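Local atomic coordinates of Cow rumen GH26 endo-mannanase (Metagenome, PDB entry 6UEH), a protein that probably cleaves internal beta-1,4-linked mannosyl bonds of mannans such as galactomannan, as an endo-beta-1,4-mannanase of glycoside hydrolase family 26 from a rumen microbe. Residues K335-V338 against E339-Y343; Y345-L348 against T349-D353. All coordinates share one frame; numbering follows the deposited sequence.

Interaction 1: residues K335-V338 against E339-Y343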
loop_
_atom_site.group_PDB
_atom_site.type_symbol
_atom_site.label_atom_id
_atom_site.label_comp_id
_atom_site.label_asym_id
_atom_site.label_seq_id
_atom_site.Cartn_x
_atom_site.Cartn_y
_atom_site.Cartn_z
ATOM N N LYS A 335 -8.036 2.532 -17.008
ATOM C CA LYS A 335 -8.932 1.593 -17.678
ATOM C C LYS A 335 -8.161 0.613 -18.560
ATOM O O LYS A 335 -8.383 -0.598 -18.497
ATOM C CB LYS A 335 -9.969 2.343 -18.514
ATOM C CG LYS A 335 -10.957 1.429 -19.227
ATOM C CD LYS A 335 -11.886 2.214 -20.138
ATOM C CE LYS A 335 -12.870 1.295 -20.848
ATOM N NZ LYS A 335 -12.182 0.276 -21.694
ATOM N N THR A 336 -7.253 1.140 -19.374
ATOM C CA THR A 336 -6.422 0.299 -20.227
ATOM C C THR A 336 -5.537 -0.611 -19.385
ATOM O O THR A 336 -5.362 -1.789 -19.707
ATOM C CB THR A 336 -5.544 1.140 -21.174
ATOM O OG1 THR A 336 -6.381 1.850 -22.095
ATOM C CG2 THR A 336 -4.586 0.246 -21.955
ATOM N N TYR A 337 -4.994 -0.067 -18.299
ATOM C CA TYR A 337 -4.121 -0.842 -17.426
ATOM C C TYR A 337 -4.827 -2.065 -16.850
ATOM O O TYR A 337 -4.271 -3.162 -16.849
ATOM C CB TYR A 337 -3.581 0.009 -16.272
ATOM C CG TYR A 337 -2.983 -0.852 -15.184
ATOM C CD1 TYR A 337 -1.743 -1.453 -15.353
ATOM C CD2 TYR A 337 -3.677 -1.099 -14.002
ATOM C CE1 TYR A 337 -1.199 -2.263 -14.371
ATOM C CE2 TYR A 337 -3.140 -1.906 -13.016
ATOM C CZ TYR A 337 -1.901 -2.485 -13.206
ATOM O OH TYR A 337 -1.363 -3.290 -12.222
ATOM N N VAL A 338 -6.042 -1.866 -16.345
ATOM C CA VAL A 338 -6.816 -2.958 -15.763
ATOM C C VAL A 338 -7.059 -4.051 -16.803
ATOM O O VAL A 338 -6.984 -5.241 -16.491
ATOM C CB VAL A 338 -8.167 -2.455 -15.195
ATOM C CG1 VAL A 338 -9.065 -3.622 -14.807
ATOM C CG2 VAL A 338 -7.932 -1.547 -13.995
ATOM N N GLU A 339 -7.323 -3.643 -18.042
ATOM C CA GLU A 339 -7.516 -4.595 -19.131
ATOM C C GLU A 339 -6.238 -5.396 -19.390
ATOM O O GLU A 339 -6.296 -6.590 -19.676
ATOM C CB GLU A 339 -7.967 -3.872 -20.403
ATOM C CG GLU A 339 -9.338 -3.212 -20.281
ATOM C CD GLU A 339 -9.753 -2.466 -21.538
ATOM O OE1 GLU A 339 -10.669 -1.620 -21.453
ATOM O OE2 GLU A 339 -9.170 -2.728 -22.611
ATOM N N ILE A 340 -5.089 -4.738 -19.273
ATOM C CA ILE A 340 -3.804 -5.410 -19.442
ATOM C C ILE A 340 -3.570 -6.428 -18.326
ATOM O O ILE A 340 -3.113 -7.542 -18.583
ATOM C CB ILE A 340 -2.637 -4.402 -19.477
ATOM C CG1 ILE A 340 -2.769 -3.485 -20.696
ATOM C CG2 ILE A 340 -1.298 -5.127 -19.499
ATOM C CD1 ILE A 340 -1.681 -2.439 -20.800
ATOM N N TRP A 341 -3.895 -6.045 -17.092
ATOM C CA TRP A 341 -3.791 -6.956 -15.953
ATOM C C TRP A 341 -4.652 -8.198 -16.160
ATOM O O TRP A 341 -4.200 -9.325 -15.944
ATOM C CB TRP A 341 -4.201 -6.256 -14.654
ATOM C CG TRP A 341 -4.187 -7.161 -13.447
ATOM C CD1 TRP A 341 -5.171 -8.026 -13.054
ATOM C CD2 TRP A 341 -3.139 -7.282 -12.476
ATOM N NE1 TRP A 341 -4.799 -8.676 -11.901
ATOM C CE2 TRP A 341 -3.555 -8.240 -11.526
ATOM C CE3 TRP A 341 -1.888 -6.675 -12.317
ATOM C CZ2 TRP A 341 -2.766 -8.603 -10.435
ATOM C CZ3 TRP A 341 -1.106 -7.038 -11.232
ATOM C CH2 TRP A 341 -1.547 -7.994 -10.308
ATOM N N LYS A 342 -5.898 -7.984 -16.568
ATOM C CA LYS A 342 -6.814 -9.090 -16.820
ATOM C C LYS A 342 -6.296 -9.977 -17.946
ATOM O O LYS A 342 -6.433 -11.199 -17.892
ATOM C CB LYS A 342 -8.213 -8.565 -17.150
ATOM C CG LYS A 342 -8.904 -7.882 -15.978
ATOM C CD LYS A 342 -10.317 -7.450 -16.340
ATOM C CE LYS A 342 -11.013 -6.799 -15.157
ATOM N NZ LYS A 342 -12.387 -6.341 -15.506
ATOM N N TYR A 343 -5.694 -9.357 -18.956
ATOM C CA TYR A 343 -5.095 -10.088 -20.071
ATOM C C TYR A 343 -4.022 -11.048 -19.571
ATOM O O TYR A 343 -4.031 -12.231 -19.908
ATOM C CB TYR A 343 -4.500 -9.112 -21.094
ATOM C CG TYR A 343 -3.941 -9.761 -22.345
ATOM C CD1 TYR A 343 -2.640 -10.247 -22.382
ATOM C CD2 TYR A 343 -4.712 -9.868 -23.496
ATOM C CE1 TYR A 343 -2.126 -10.832 -23.527
ATOM C CE2 TYR A 343 -4.205 -10.450 -24.645
ATOM C CZ TYR A 343 -2.912 -10.930 -24.655
ATOM O OH TYR A 343 -2.408 -11.512 -25.798
#
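Glu339 reaches back one helical turn to Lys335, its OE1 forming a salt bridge with Lys335 NZ. The modelled separation of 2.4 Å between Glu339 OE1 and Lys335 NZ is too short to take literally. Two long, flexible chains of opposite charge suit this outward-facing side of the helix. The glutamate has CG anti to its own carbonyl carbon (chi1 -65°) and runs out extended, while the lysine is straight until its last bend, at chi4 -60°, which turns NZ toward the carboxylate. Nearer the backbone, Glu339 CG lies 3.3 Å from Lys335 O and CB 3.4 Å from Thr336 O, so its aliphatic part leans against the preceding turn. With an alanine here, the ammonium group of Lys335 would probably be left without its mate in this contact and free to turn.

Val338 brings its CG1 branch to 3.7 Å from CE of Lys342, the two side chains running alongside each other and pointing the same way. A branched apolar residue is apt here, because it offers a methyl to the methylene part of the lysine.

Tyr337 serves the buried side. Its OH sits 3.4 Å from Trp341 CE3, the tyrosine and tryptophan being side by side, with the hydroxyl meeting the indole obliquely. That hydroxyl is hydrogen-bonded to Leu311 O and Gln361 NE2, and the indole NE1 to Tyr379 O; large aromatics with one polar atom can thus fill an interior and still satisfy backbone and amide groups there. Beneath all three pairs runs regular i to i+4 bonding, exemplified by Trp341 N to Tyr337 O at 2.9 Å. The whole is an amphipathic alpha-helix of a TIM barrel, with Lys335 and Glu339 outside, Tyr337 and Trp341 buried inside.

Interaction 2: residues Y345-L348 against T349-D353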
loop_
_atom_site.group_PDB
_atom_site.type_symbol
_atom_site.label_atom_id
_atom_site.label_comp_id
_atom_site.label_asym_id
_atom_site.label_seq_id
_atom_site.Cartn_x
_atom_site.Cartn_y
_atom_site.Cartn_z
ATOM N N TYR A 345 -3.493 -12.084 -16.454
ATOM C CA TYR A 345 -4.111 -13.034 -15.534
ATOM C C TYR A 345 -4.748 -14.190 -16.297
ATOM O O TYR A 345 -4.538 -15.357 -15.966
ATOM C CB TYR A 345 -5.158 -12.327 -14.669
ATOM C CG TYR A 345 -5.759 -13.170 -13.560
ATOM C CD1 TYR A 345 -6.738 -14.119 -13.831
ATOM C CD2 TYR A 345 -5.372 -12.990 -12.237
ATOM C CE1 TYR A 345 -7.298 -14.881 -12.820
ATOM C CE2 TYR A 345 -5.929 -13.745 -11.218
ATOM C CZ TYR A 345 -6.892 -14.689 -11.516
ATOM O OH TYR A 345 -7.451 -15.444 -10.509
ATOM N N ASP A 346 -5.534 -13.856 -17.315
ATOM C CA ASP A 346 -6.209 -14.865 -18.122
ATOM C C ASP A 346 -5.217 -15.711 -18.913
ATOM O O ASP A 346 -5.381 -16.924 -19.023
ATOM C CB ASP A 346 -7.213 -14.211 -19.074
ATOM C CG ASP A 346 -8.401 -13.609 -18.346
ATOM O OD1 ASP A 346 -8.577 -13.905 -17.144
ATOM O OD2 ASP A 346 -9.166 -12.850 -18.980
ATOM N N LYS A 347 -4.191 -15.068 -19.464
ATOM C CA LYS A 347 -3.178 -15.776 -20.243
ATOM C C LYS A 347 -2.418 -16.799 -19.402
ATOM O O LYS A 347 -2.251 -17.944 -19.818
ATOM C CB LYS A 347 -2.193 -14.789 -20.872
ATOM C CG LYS A 347 -2.587 -14.308 -22.261
ATOM C CD LYS A 347 -2.561 -15.450 -23.266
ATOM C CE LYS A 347 -2.838 -14.958 -24.682
ATOM N NZ LYS A 347 -4.210 -14.396 -24.840
ATOM N N LEU A 348 -1.965 -16.386 -18.222
ATOM C CA LEU A 348 -1.170 -17.265 -17.366
ATOM C C LEU A 348 -1.992 -18.411 -16.780
ATOM O O LEU A 348 -1.521 -19.548 -16.725
ATOM C CB LEU A 348 -0.516 -16.470 -16.230
ATOM C CG LEU A 348 0.609 -15.497 -16.605
ATOM C CD1 LEU A 348 1.349 -15.027 -15.358
ATOM C CD2 LEU A 348 1.578 -16.127 -17.600
ATOM N N THR A 349 -3.216 -18.117 -16.346
ATOM C CA THR A 349 -4.033 -19.126 -15.675
ATOM C C THR A 349 -4.724 -20.071 -16.653
ATOM O O THR A 349 -4.849 -21.263 -16.382
ATOM C CB THR A 349 -5.110 -18.485 -14.767
ATOM O OG1 THR A 349 -5.994 -17.670 -15.550
ATOM C CG2 THR A 349 -4.461 -17.639 -13.678
ATOM N N ASN A 350 -5.173 -19.549 -17.789
ATOM C CA ASN A 350 -5.912 -20.369 -18.742
ATOM C C ASN A 350 -5.023 -21.000 -19.808
ATOM O O ASN A 350 -4.972 -22.222 -19.935
ATOM C CB ASN A 350 -7.015 -19.544 -19.408
ATOM C CG ASN A 350 -8.083 -19.104 -18.427
ATOM O OD1 ASN A 350 -8.494 -19.871 -17.558
ATOM N ND2 ASN A 350 -8.536 -17.862 -18.557
ATOM N N GLU A 351 -4.322 -20.168 -20.570
ATOM C CA GLU A 351 -3.517 -20.660 -21.682
ATOM C C GLU A 351 -2.277 -21.416 -21.205
ATOM O O GLU A 351 -1.889 -22.420 -21.804
ATOM C CB GLU A 351 -3.113 -19.502 -22.596
ATOM C CG GLU A 351 -2.308 -19.923 -23.814
ATOM C CD GLU A 351 -2.456 -18.954 -24.971
ATOM O OE1 GLU A 351 -3.580 -18.839 -25.507
ATOM O OE2 GLU A 351 -1.452 -18.307 -25.341
ATOM N N TYR A 352 -1.661 -20.946 -20.125
ATOM C CA TYR A 352 -0.440 -21.572 -19.625
ATOM C C TYR A 352 -0.685 -22.447 -18.397
ATOM O O TYR A 352 0.246 -23.060 -17.874
ATOM C CB TYR A 352 0.610 -20.507 -19.315
ATOM C CG TYR A 352 1.196 -19.881 -20.559
ATOM C CD1 TYR A 352 2.160 -20.547 -21.306
ATOM C CD2 TYR A 352 0.774 -18.633 -21.000
ATOM C CE1 TYR A 352 2.694 -19.985 -22.452
ATOM C CE2 TYR A 352 1.304 -18.061 -22.146
ATOM C CZ TYR A 352 2.263 -18.742 -22.866
ATOM O OH TYR A 352 2.795 -18.179 -24.005
ATOM N N ASP A 353 -1.939 -22.498 -17.953
ATOM C CA ASP A 353 -2.367 -23.386 -16.871
ATOM C C ASP A 353 -1.533 -23.207 -15.599
ATOM O O ASP A 353 -1.209 -24.176 -14.911
ATOM C CB ASP A 353 -2.314 -24.846 -17.336
ATOM C CG ASP A 353 -3.241 -25.750 -16.541
ATOM O OD1 ASP A 353 -4.252 -25.247 -16.005
ATOM O OD2 ASP A 353 -2.963 -26.966 -16.459
#
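Thr349 hooks onto the turn before it through Tyr345, and every heavy atom of its short side chain has a neighbour there. Thr349 CB stands 3.4 Å from Tyr345 O. From it, Thr349 OG1 takes the crowded position between backbone N and carbonyl carbon (chi1 61°), which lets it donate to Tyr345 O at 2.8 Å. That oxygen also accepts from Thr349 N, and the two donors arrive from opposite faces of the carbonyl plane, so two bonds satisfy it. The other branch, Thr349 CG2, comes 3.2 Å from Tyr345 O and lies over one face of the Tyr345 ring, offset toward the rim and 4.0 Å from CE1. A threonine suits this buried spot, since its hydroxyl is spent on the helix's own backbone and its methyl packs on an aromatic. The ring also meets Trp359 and, edge-to-face, Tyr379, while its OH is hydrogen-bonded to Ser146.

On a solvent-facing side, Glu351 lies alongside Lys347: OE2 is 3.7 Å from Lys347 CD, but OE1 stays 4.5 Å from NZ, too far for a salt bridge, so attraction between the charges is probably modest.

Leu348 CD2 approaches Tyr352 CD2 at 4.3 Å, and both residues pack on helix 280-301. Lys347 O lies near the plane of the Tyr352 ring, at its edge, and accepts from Tyr352 N at 3.1 Å; the second bond to Lys347 O, from Glu351 N, is weak. This shift from i+4 to i+5 pairing is the pi-type turn with which the helix ends, before Asp353 leaves helical geometry with positive phi.

Overall arrangement
Both contacts belong to helix 334-351, interaction 1 near its start and interaction 2 at its finish, in series along the chain and with centres 14 Å apart. The helix joins strand 306-309 to strand 357-362, neighbouring parallel strands of the eight-stranded barrel, so the contacts lie toward the two ends of the helix in one beta-alpha-beta crossover of the family 26 region. They adjoin along the helix, with one residue between them, and share surroundings: helix 280-301 packs against both, as does Tyr379. The first turns are regular alpha-helix, while the last widen to release the chain toward strand 357-362. The calcium site lies elsewhere, in the N-terminal CBM6-type region.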